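Local coordinates for protein insect group II chitinase (Ostrinia furnacalis, PDB 5Y2A) that hydrolyses chitin as the second catalytic domain of an insect group II chitinase, a glycoside hydrolase of family 18, at residues A[40-48]-A[88-96]; A[174-185]-A[230-240]. All blocks are in the same frame, centred on the assembly; numbering follows the deposited sequence.

Interaction 1 (A[40-48]-A[88-96]); sequences AVLDKEELV and GDKYSRLVN
Strand 40-42 and helix 90-95 pass 10.5 Å apart with their N-to-C directions at 69°, and the turn after the strand brings Leu47 back against the helix. Leu42 is the apolar centre: with CG anti to the backbone N (chi1 -172°), its CD2 sits over the middle of one face of the Tyr91 ring, 3.8 Å from the centroid, a CH-pi contact, while CD1 meets Leu94 CD2. Leu47 comes in beside it, CD1 against Leu94 and CD2 against the carbonyl of Lys90. Two cations grip backbone oxygens, Lys90 at the end of the strand and Arg93 in the turn. Lys90, extended beyond CG, donates from NZ to Leu42 O at 2.7 Å in the carbonyl plane and also pairs with Asp85. Asp85 also hydrogen-bonds to the hydroxyl of Tyr91 and accepts from the N-H of Leu42. Arg93 NH2 reaches Lys44 O at 2.8 Å, nearly straight at 162°; its NE forms a salt bridge with Asp89, and water 1 links NH1 to the oxygens of Lys44 and Glu45. A leucine in place of Arg93 would probably leave Asp89 without its salt-bridge mate and the carbonyl of Lys44 without its donor from the helix. The arrangement joins the C-terminal end of a barrel strand to a short helix after the next parallel strand, 75-81, in the family 18 TIM barrel.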
loop_
_atom_site.group_PDB
_atom_site.type_symbol
_atom_site.label_atom_id
_atom_site.label_comp_id
_atom_site.label_asym_id
_atom_site.label_seq_id
_atom_site.Cartn_x
_atom_site.Cartn_y
_atom_site.Cartn_z
ATOM N N ALA A 40 7.815 4.162 16.157
ATOM C CA ALA A 40 9.238 4.110 15.849
ATOM C C ALA A 40 9.540 2.779 15.163
ATOM O O ALA A 40 8.714 1.862 15.146
ATOM C CB ALA A 40 10.086 4.285 17.112
ATOM N N VAL A 41 10.737 2.672 14.580
ATOM C CA VAL A 41 11.112 1.491 13.814
ATOM C C VAL A 41 12.486 0.990 14.250
ATOM O O VAL A 41 13.234 1.673 14.948
ATOM C CB VAL A 41 11.070 1.751 12.294
ATOM C CG1 VAL A 41 9.636 2.024 11.865
ATOM C CG2 VAL A 41 11.958 2.920 11.919
ATOM N N LEU A 42 12.789 -0.243 13.847
ATOM C CA LEU A 42 14.059 -0.882 14.159
ATOM C C LEU A 42 15.030 -0.653 13.008
ATOM O O LEU A 42 14.744 -1.038 11.869
ATOM C CB LEU A 42 13.867 -2.380 14.395
ATOM C CG LEU A 42 15.078 -3.158 14.920
ATOM C CD1 LEU A 42 15.385 -2.732 16.351
ATOM C CD2 LEU A 42 14.830 -4.654 14.847
ATOM N N ASP A 43 16.168 -0.022 13.295
ATOM C CA ASP A 43 17.182 0.146 12.260
ATOM C C ASP A 43 17.665 -1.218 11.777
ATOM O O ASP A 43 18.055 -2.074 12.580
ATOM C CB ASP A 43 18.367 0.957 12.777
ATOM C CG ASP A 43 19.348 1.309 11.668
ATOM O OD1 ASP A 43 18.983 2.123 10.794
ATOM O OD2 ASP A 43 20.455 0.736 11.640
ATOM N N LYS A 44 17.640 -1.414 10.458
ATOM C CA LYS A 44 17.978 -2.713 9.884
ATOM C C LYS A 44 19.413 -3.106 10.200
ATOM O O LYS A 44 19.704 -4.291 10.405
ATOM C CB LYS A 44 17.758 -2.677 8.371
ATOM C CG LYS A 44 18.094 -3.965 7.636
ATOM C CD LYS A 44 18.146 -3.724 6.130
ATOM C CE LYS A 44 18.204 -5.027 5.348
ATOM N NZ LYS A 44 18.498 -4.774 3.907
ATOM N N GLU A 45 20.318 -2.131 10.234
ATOM C CA GLU A 45 21.742 -2.373 10.416
ATOM C C GLU A 45 22.140 -2.442 11.884
ATOM O O GLU A 45 22.754 -3.422 12.322
ATOM C CB GLU A 45 22.541 -1.275 9.713
ATOM C CG GLU A 45 22.286 -1.211 8.227
ATOM C CD GLU A 45 22.772 -2.458 7.527
ATOM O OE1 GLU A 45 23.779 -3.038 7.988
ATOM O OE2 GLU A 45 22.141 -2.869 6.530
ATOM N N GLU A 46 21.768 -1.427 12.661
ATOM C CA GLU A 46 22.201 -1.329 14.046
ATOM C C GLU A 46 21.310 -2.094 15.011
ATOM O O GLU A 46 21.727 -2.345 16.147
ATOM C CB GLU A 46 22.258 0.143 14.468
ATOM C CG GLU A 46 23.181 0.981 13.599
ATOM C CD GLU A 46 24.623 0.513 13.650
ATOM O OE1 GLU A 46 25.011 -0.128 14.653
ATOM O OE2 GLU A 46 25.363 0.769 12.672
ATOM N N LEU A 47 20.104 -2.464 14.583
ATOM C CA LEU A 47 19.136 -3.163 15.425
ATOM C C LEU A 47 18.872 -2.390 16.719
ATOM O O LEU A 47 18.901 -2.941 17.821
ATOM C CB LEU A 47 19.597 -4.591 15.715
ATOM C CG LEU A 47 19.865 -5.489 14.501
ATOM C CD1 LEU A 47 20.332 -6.861 14.945
ATOM C CD2 LEU A 47 18.641 -5.605 13.594
ATOM N N VAL A 48 18.610 -1.088 16.568
ATOM C CA VAL A 48 18.189 -0.231 17.669
ATOM C C VAL A 48 17.023 0.628 17.199
ATOM O O VAL A 48 16.786 0.799 16.001
ATOM C CB VAL A 48 19.320 0.674 18.211
ATOM C CG1 VAL A 48 20.481 -0.158 18.756
ATOM C CG2 VAL A 48 19.787 1.637 17.137
ATOM N N GLY A 88 10.458 -8.904 6.951
ATOM C CA GLY A 88 11.844 -9.324 7.008
ATOM C C GLY A 88 12.251 -9.835 8.374
ATOM O O GLY A 88 11.434 -10.042 9.277
ATOM N N ASP A 89 13.559 -10.058 8.513
ATOM C CA ASP A 89 14.103 -10.830 9.622
ATOM C C ASP A 89 14.769 -9.985 10.701
ATOM O O ASP A 89 15.327 -10.550 11.642
ATOM C CB ASP A 89 15.103 -11.872 9.094
ATOM C CG ASP A 89 16.397 -11.254 8.557
ATOM O OD1 ASP A 89 16.557 -10.015 8.578
ATOM O OD2 ASP A 89 17.266 -12.026 8.096
ATOM N N LYS A 90 14.721 -8.652 10.598
ATOM C CA LYS A 90 15.551 -7.829 11.476
ATOM C C LYS A 90 15.168 -7.998 12.942
ATOM O O LYS A 90 16.043 -8.042 13.813
ATOM C CB LYS A 90 15.494 -6.357 11.055
ATOM C CG LYS A 90 14.130 -5.685 11.092
ATOM C CD LYS A 90 14.254 -4.231 10.636
ATOM C CE LYS A 90 12.903 -3.543 10.545
ATOM N NZ LYS A 90 13.037 -2.125 10.081
ATOM N N TYR A 91 13.871 -8.103 13.243
ATOM C CA TYR A 91 13.490 -8.359 14.629
ATOM C C TYR A 91 13.945 -9.743 15.076
ATOM O O TYR A 91 14.378 -9.920 16.219
ATOM C CB TYR A 91 11.982 -8.194 14.806
ATOM C CG TYR A 91 11.543 -6.749 14.802
ATOM C CD1 TYR A 91 11.530 -6.001 15.975
ATOM C CD2 TYR A 91 11.152 -6.129 13.622
ATOM C CE1 TYR A 91 11.135 -4.676 15.975
ATOM C CE2 TYR A 91 10.755 -4.804 13.610
ATOM C CZ TYR A 91 10.749 -4.084 14.787
ATOM O OH TYR A 91 10.362 -2.764 14.777
ATOM N N SER A 92 13.864 -10.736 14.186
ATOM C CA SER A 92 14.362 -12.069 14.521
ATOM C C SER A 92 15.867 -12.056 14.739
ATOM O O SER A 92 16.380 -12.734 15.641
ATOM C CB SER A 92 13.999 -13.058 13.417
ATOM O OG SER A 92 14.387 -14.377 13.765
ATOM N N ARG A 93 16.597 -11.291 13.921
ATOM C CA ARG A 93 18.038 -11.187 14.114
ATOM C C ARG A 93 18.359 -10.518 15.441
ATOM O O ARG A 93 19.358 -10.863 16.083
ATOM C CB ARG A 93 18.678 -10.422 12.951
ATOM C CG ARG A 93 18.592 -11.160 11.616
ATOM C CD ARG A 93 19.469 -10.525 10.539
ATOM N NE ARG A 93 18.995 -9.229 10.061
ATOM C CZ ARG A 93 19.527 -8.063 10.409
ATOM N NH1 ARG A 93 20.549 -8.022 11.251
ATOM N NH2 ARG A 93 19.035 -6.934 9.913
ATOM N N LEU A 94 17.520 -9.577 15.876
ATOM C CA LEU A 94 17.732 -8.928 17.165
ATOM C C LEU A 94 17.526 -9.907 18.318
ATOM O O LEU A 94 18.417 -10.094 19.156
ATOM C CB LEU A 94 16.801 -7.715 17.301
ATOM C CG LEU A 94 16.611 -7.125 18.701
ATOM C CD1 LEU A 94 17.922 -6.624 19.276
ATOM C CD2 LEU A 94 15.569 -6.000 18.684
ATOM N N VAL A 95 16.351 -10.544 18.385
ATOM C CA VAL A 95 16.019 -11.307 19.584
ATOM C C VAL A 95 16.817 -12.604 19.684
ATOM O O VAL A 95 16.956 -13.149 20.784
ATOM C CB VAL A 95 14.505 -11.600 19.666
ATOM C CG1 VAL A 95 13.697 -10.301 19.587
ATOM C CG2 VAL A 95 14.065 -12.599 18.598
ATOM N N ASN A 96 17.367 -13.105 18.578
ATOM C CA ASN A 96 18.122 -14.353 18.595
ATOM C C ASN A 96 19.615 -14.149 18.822
ATOM O O ASN A 96 20.373 -15.122 18.767
ATOM C CB ASN A 96 17.911 -15.123 17.290
ATOM C CG ASN A 96 16.586 -15.848 17.250
ATOM O OD1 ASN A 96 16.432 -16.909 17.856
ATOM N ND2 ASN A 96 15.623 -15.292 16.518
HETATM O O HOH W 1 22.328 -5.957 11.035
#

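Interaction 2 (A[174-185]-A[230-240]); sequences IDYAYNVPALSM and YWINKGADRKK
Trp231 packs its indole against Ile174, Tyr178 and Val180, at the bend between helices 171-177 and 180-186. From CB, chi1 of -86° places CG beside the backbone N and sends the indole toward the bend. CD1 lies 3.9 Å from Ile174 CD1, and NE1 is closer still to that methyl, at 3.2 Å, while giving a weak hydrogen bond to Ser168 O. Farther round, CE3 packs on Val180 CG1 and CZ3 on Val180 CG2, both at 3.7 Å. At the far end CZ2 and CH2 meet Tyr178 CD2, the two six-membered rings oblique, with planes at 42°. The hydroxyl of Tyr230 lies unusually close to Asp175 OD1, its exact distance doubtful, and Lys171 pairs with both side chains. Asp175 OD1 also makes a salt bridge with Lys234 NZ at 3.3 Å; the ammonium donates to water 2, which bridges the carbonyls of Ile174 and Tyr178. Farther along, Ser184 OG accepts from Asp237 N at 2.7 Å, nearly straight (169°), and Lys240 NZ reaches Ser184 O at 2.6 Å, almost in line with the C=O. Gly235 closes helix 224-233 with a Schellman motif against Val180 and Pro181. The indole also touches Val167 of strand 162-167 and Leu241 of strand 241-254, so two helices, the end of helix 224-233 and the turn after it meet against the outside of the barrel, with helix 141-159 beside Leu183.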
loop_
_atom_site.group_PDB
_atom_site.type_symbol
_atom_site.label_atom_id
_atom_site.label_comp_id
_atom_site.label_asym_id
_atom_site.label_seq_id
_atom_site.Cartn_x
_atom_site.Cartn_y
_atom_site.Cartn_z
ATOM N N ILE A 174 -0.560 -16.982 18.007
ATOM C CA ILE A 174 -0.293 -16.998 19.444
ATOM C C ILE A 174 0.493 -18.246 19.820
ATOM O O ILE A 174 1.482 -18.176 20.560
ATOM C CB ILE A 174 -1.608 -16.897 20.236
ATOM C CG1 ILE A 174 -2.221 -15.502 20.054
ATOM C CG2 ILE A 174 -1.367 -17.199 21.720
ATOM C CD1 ILE A 174 -3.701 -15.455 20.317
ATOM N N ASP A 175 0.083 -19.402 19.285
ATOM C CA ASP A 175 0.768 -20.656 19.596
ATOM C C ASP A 175 2.219 -20.620 19.133
ATOM O O ASP A 175 3.109 -21.150 19.806
ATOM C CB ASP A 175 0.040 -21.830 18.940
ATOM C CG ASP A 175 -1.323 -22.086 19.544
ATOM O OD1 ASP A 175 -1.561 -21.638 20.684
ATOM O OD2 ASP A 175 -2.151 -22.747 18.877
ATOM N N TYR A 176 2.479 -19.977 17.994
ATOM C CA TYR A 176 3.831 -19.903 17.460
ATOM C C TYR A 176 4.694 -18.858 18.157
ATOM O O TYR A 176 5.911 -19.045 18.271
ATOM C CB TYR A 176 3.775 -19.576 15.970
ATOM C CG TYR A 176 3.535 -20.728 15.019
ATOM C CD1 TYR A 176 4.430 -21.790 14.927
ATOM C CD2 TYR A 176 2.422 -20.741 14.195
ATOM C CE1 TYR A 176 4.221 -22.825 14.032
ATOM C CE2 TYR A 176 2.198 -21.774 13.302
ATOM C CZ TYR A 176 3.101 -22.815 13.228
ATOM O OH TYR A 176 2.869 -23.836 12.333
ATOM N N ALA A 177 4.106 -17.749 18.604
ATOM C CA ALA A 177 4.884 -16.551 18.897
ATOM C C ALA A 177 5.148 -16.311 20.375
ATOM O O ALA A 177 6.180 -15.722 20.711
ATOM C CB ALA A 177 4.182 -15.310 18.320
ATOM N N TYR A 178 4.249 -16.717 21.273
ATOM C CA TYR A 178 4.233 -16.158 22.621
ATOM C C TYR A 178 4.415 -17.220 23.697
ATOM O O TYR A 178 3.698 -18.228 23.721
ATOM C CB TYR A 178 2.930 -15.391 22.864
ATOM C CG TYR A 178 2.687 -14.290 21.856
ATOM C CD1 TYR A 178 3.641 -13.301 21.641
ATOM C CD2 TYR A 178 1.509 -14.236 21.130
ATOM C CE1 TYR A 178 3.427 -12.287 20.718
ATOM C CE2 TYR A 178 1.286 -13.225 20.202
ATOM C CZ TYR A 178 2.251 -12.255 20.007
ATOM O OH TYR A 178 2.029 -11.249 19.087
ATOM N N ASN A 179 5.377 -16.974 24.582
ATOM C CA ASN A 179 5.439 -17.591 25.903
ATOM C C ASN A 179 4.494 -16.779 26.778
ATOM O O ASN A 179 4.890 -15.805 27.419
ATOM C CB ASN A 179 6.866 -17.580 26.439
ATOM C CG ASN A 179 6.999 -18.259 27.799
ATOM O OD1 ASN A 179 6.053 -18.313 28.585
ATOM N ND2 ASN A 179 8.189 -18.780 28.079
ATOM N N VAL A 180 3.223 -17.184 26.792
ATOM C CA VAL A 180 2.189 -16.357 27.416
ATOM C C VAL A 180 2.442 -16.126 28.902
ATOM O O VAL A 180 2.342 -14.971 29.347
ATOM C CB VAL A 180 0.798 -16.947 27.129
ATOM C CG1 VAL A 180 -0.264 -16.222 27.945
ATOM C CG2 VAL A 180 0.494 -16.859 25.633
ATOM N N PRO A 181 2.765 -17.143 29.718
ATOM C CA PRO A 181 3.006 -16.862 31.148
ATOM C C PRO A 181 4.136 -15.874 31.396
ATOM O O PRO A 181 4.020 -15.016 32.282
ATOM C CB PRO A 181 3.324 -18.250 31.725
ATOM C CG PRO A 181 2.661 -19.203 30.803
ATOM C CD PRO A 181 2.810 -18.591 29.441
ATOM N N ALA A 182 5.232 -15.975 30.642
ATOM C CA ALA A 182 6.354 -15.064 30.844
ATOM C C ALA A 182 5.992 -13.640 30.448
ATOM O O ALA A 182 6.378 -12.683 31.130
ATOM C CB ALA A 182 7.572 -15.544 30.055
ATOM N N LEU A 183 5.263 -13.479 29.340
ATOM C CA LEU A 183 4.872 -12.143 28.898
ATOM C C LEU A 183 3.911 -11.498 29.890
ATOM O O LEU A 183 4.061 -10.322 30.237
ATOM C CB LEU A 183 4.257 -12.215 27.500
ATOM C CG LEU A 183 5.253 -12.699 26.443
ATOM C CD1 LEU A 183 4.596 -12.861 25.080
ATOM C CD2 LEU A 183 6.445 -11.741 26.361
ATOM N N SER A 184 2.909 -12.257 30.344
ATOM C CA SER A 184 1.969 -11.736 31.330
ATOM C C SER A 184 2.697 -11.224 32.568
ATOM O O SER A 184 2.366 -10.156 33.099
ATOM C CB SER A 184 0.953 -12.821 31.699
ATOM O OG SER A 184 0.010 -12.334 32.638
ATOM N N MET A 185 3.723 -11.953 33.020
ATOM C CA MET A 185 4.417 -11.567 34.244
ATOM C C MET A 185 5.299 -10.342 34.033
ATOM O O MET A 185 5.422 -9.499 34.930
ATOM C CB MET A 185 5.261 -12.731 34.756
ATOM C CG MET A 185 5.892 -12.496 36.122
ATOM S SD MET A 185 6.939 -13.896 36.525
ATOM C CE MET A 185 8.173 -13.718 35.246
ATOM N N TYR A 230 -8.698 -17.488 25.293
ATOM C CA TYR A 230 -7.519 -18.272 24.936
ATOM C C TYR A 230 -6.273 -17.745 25.640
ATOM O O TYR A 230 -5.476 -18.528 26.166
ATOM C CB TYR A 230 -7.321 -18.268 23.420
ATOM C CG TYR A 230 -6.368 -19.337 22.931
ATOM C CD1 TYR A 230 -6.687 -20.688 23.046
ATOM C CD2 TYR A 230 -5.142 -18.996 22.364
ATOM C CE1 TYR A 230 -5.817 -21.670 22.601
ATOM C CE2 TYR A 230 -4.265 -19.972 21.914
ATOM C CZ TYR A 230 -4.610 -21.307 22.035
ATOM O OH TYR A 230 -3.744 -22.280 21.589
ATOM N N TRP A 231 -6.091 -16.421 25.666
ATOM C CA TRP A 231 -4.967 -15.847 26.403
ATOM C C TRP A 231 -5.043 -16.193 27.885
ATOM O O TRP A 231 -4.027 -16.538 28.505
ATOM C CB TRP A 231 -4.924 -14.331 26.210
ATOM C CG TRP A 231 -4.188 -13.941 24.980
ATOM C CD1 TRP A 231 -4.695 -13.834 23.718
ATOM C CD2 TRP A 231 -2.795 -13.646 24.880
ATOM N NE1 TRP A 231 -3.703 -13.466 22.843
ATOM C CE2 TRP A 231 -2.525 -13.356 23.530
ATOM C CE3 TRP A 231 -1.745 -13.605 25.803
ATOM C CZ2 TRP A 231 -1.249 -13.032 23.078
ATOM C CZ3 TRP A 231 -0.482 -13.267 25.354
ATOM C CH2 TRP A 231 -0.245 -12.984 24.003
ATOM N N ILE A 232 -6.240 -16.110 28.469
ATOM C CA ILE A 232 -6.410 -16.466 29.876
ATOM C C ILE A 232 -6.044 -17.930 30.099
ATOM O O ILE A 232 -5.289 -18.268 31.018
ATOM C CB ILE A 232 -7.852 -16.177 30.335
ATOM C CG1 ILE A 232 -8.161 -14.681 30.245
ATOM C CG2 ILE A 232 -8.073 -16.696 31.758
ATOM C CD1 ILE A 232 -9.619 -14.336 30.532
ATOM N N ASN A 233 -6.569 -18.817 29.252
ATOM C CA ASN A 233 -6.290 -20.242 29.385
ATOM C C ASN A 233 -4.835 -20.579 29.114
ATOM O O ASN A 233 -4.356 -21.612 29.590
ATOM C CB ASN A 233 -7.193 -21.039 28.453
ATOM C CG ASN A 233 -8.646 -20.930 28.834
ATOM O OD1 ASN A 233 -8.968 -20.585 29.969
ATOM N ND2 ASN A 233 -9.533 -21.223 27.892
ATOM N N LYS A 234 -4.130 -19.753 28.343
ATOM C CA LYS A 234 -2.699 -19.935 28.145
ATOM C C LYS A 234 -1.872 -19.414 29.311
ATOM O O LYS A 234 -0.643 -19.530 29.273
ATOM C CB LYS A 234 -2.244 -19.260 26.848
ATOM C CG LYS A 234 -2.707 -19.974 25.596
ATOM C CD LYS A 234 -1.732 -21.065 25.219
ATOM C CE LYS A 234 -1.242 -20.899 23.801
ATOM N NZ LYS A 234 0.011 -21.666 23.570
ATOM N N GLY A 235 -2.501 -18.837 30.332
ATOM C CA GLY A 235 -1.793 -18.420 31.523
ATOM C C GLY A 235 -1.699 -16.928 31.754
ATOM O O GLY A 235 -0.950 -16.509 32.643
ATOM N N ALA A 236 -2.413 -16.111 30.985
ATOM C CA ALA A 236 -2.334 -14.665 31.140
ATOM C C ALA A 236 -3.120 -14.196 32.362
ATOM O O ALA A 236 -4.218 -14.685 32.637
ATOM C CB ALA A 236 -2.865 -13.963 29.888
ATOM N N ASP A 237 -2.536 -13.242 33.086
ATOM C CA ASP A 237 -3.218 -12.499 34.144
ATOM C C ASP A 237 -4.338 -11.652 33.542
ATOM O O ASP A 237 -4.076 -10.819 32.669
ATOM C CB ASP A 237 -2.191 -11.620 34.863
ATOM C CG ASP A 237 -2.787 -10.778 35.986
ATOM O OD1 ASP A 237 -4.016 -10.794 36.197
ATOM O OD2 ASP A 237 -2.003 -10.067 36.653
ATOM N N ARG A 238 -5.585 -11.847 33.997
ATOM C CA ARG A 238 -6.698 -11.112 33.392
ATOM C C ARG A 238 -6.493 -9.595 33.468
ATOM O O ARG A 238 -6.837 -8.870 32.526
ATOM C CB ARG A 238 -8.027 -11.446 34.088
ATOM C CG ARG A 238 -8.590 -12.834 33.885
ATOM C CD ARG A 238 -9.864 -13.042 34.731
ATOM N NE ARG A 238 -10.515 -14.289 34.329
ATOM C CZ ARG A 238 -11.660 -14.371 33.660
ATOM N NH1 ARG A 238 -12.312 -13.273 33.321
ATOM N NH2 ARG A 238 -12.148 -15.560 33.328
ATOM N N LYS A 239 -5.921 -9.098 34.576
ATOM C CA LYS A 239 -5.688 -7.664 34.704
ATOM C C LYS A 239 -4.623 -7.140 33.742
ATOM O O LYS A 239 -4.473 -5.922 33.615
ATOM C CB LYS A 239 -5.351 -7.244 36.153
ATOM C CG LYS A 239 -6.541 -7.371 37.114
ATOM C CD LYS A 239 -7.755 -6.638 36.559
ATOM C CE LYS A 239 -7.614 -5.123 36.449
ATOM N NZ LYS A 239 -8.923 -4.485 36.094
ATOM N N LYS A 240 -3.786 -8.026 33.178
ATOM C CA LYS A 240 -2.814 -7.573 32.185
ATOM C C LYS A 240 -3.404 -7.458 30.783
ATOM O O LYS A 240 -2.797 -6.813 29.920
ATOM C CB LYS A 240 -1.602 -8.524 32.123
ATOM C CG LYS A 240 -0.727 -8.552 33.378
ATOM C CD LYS A 240 -0.099 -7.202 33.655
ATOM C CE LYS A 240 0.787 -7.266 34.892
ATOM N NZ LYS A 240 1.991 -8.102 34.665
HETATM O O HOH W 2 1.631 -19.852 22.995
HETATM O O HOH W 3 3.921 -6.841 36.511
#

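How the interactions relate
Both contacts belong to the one family 18 TIM barrel, and the segments of interaction 1 both precede those of interaction 2. Their centres are about 24 Å apart and their nearest atoms about 9 Å, so they do not touch. Interaction 1 lies at the C-terminal end of strand 34-42, the end of the barrel that carries the active site in family 18 enzymes; interaction 2 joins two outer helices to the end of helix 224-233 and the turn that follows it. Lys44 of interaction 1 pairs with Asp274 of the second subunit, which does not reach interaction 2. The N-acetylglucosamine of a glycan, probably N-linked at Asn225 rather than substrate, lies about 8 Å from the Tyr230 side chain.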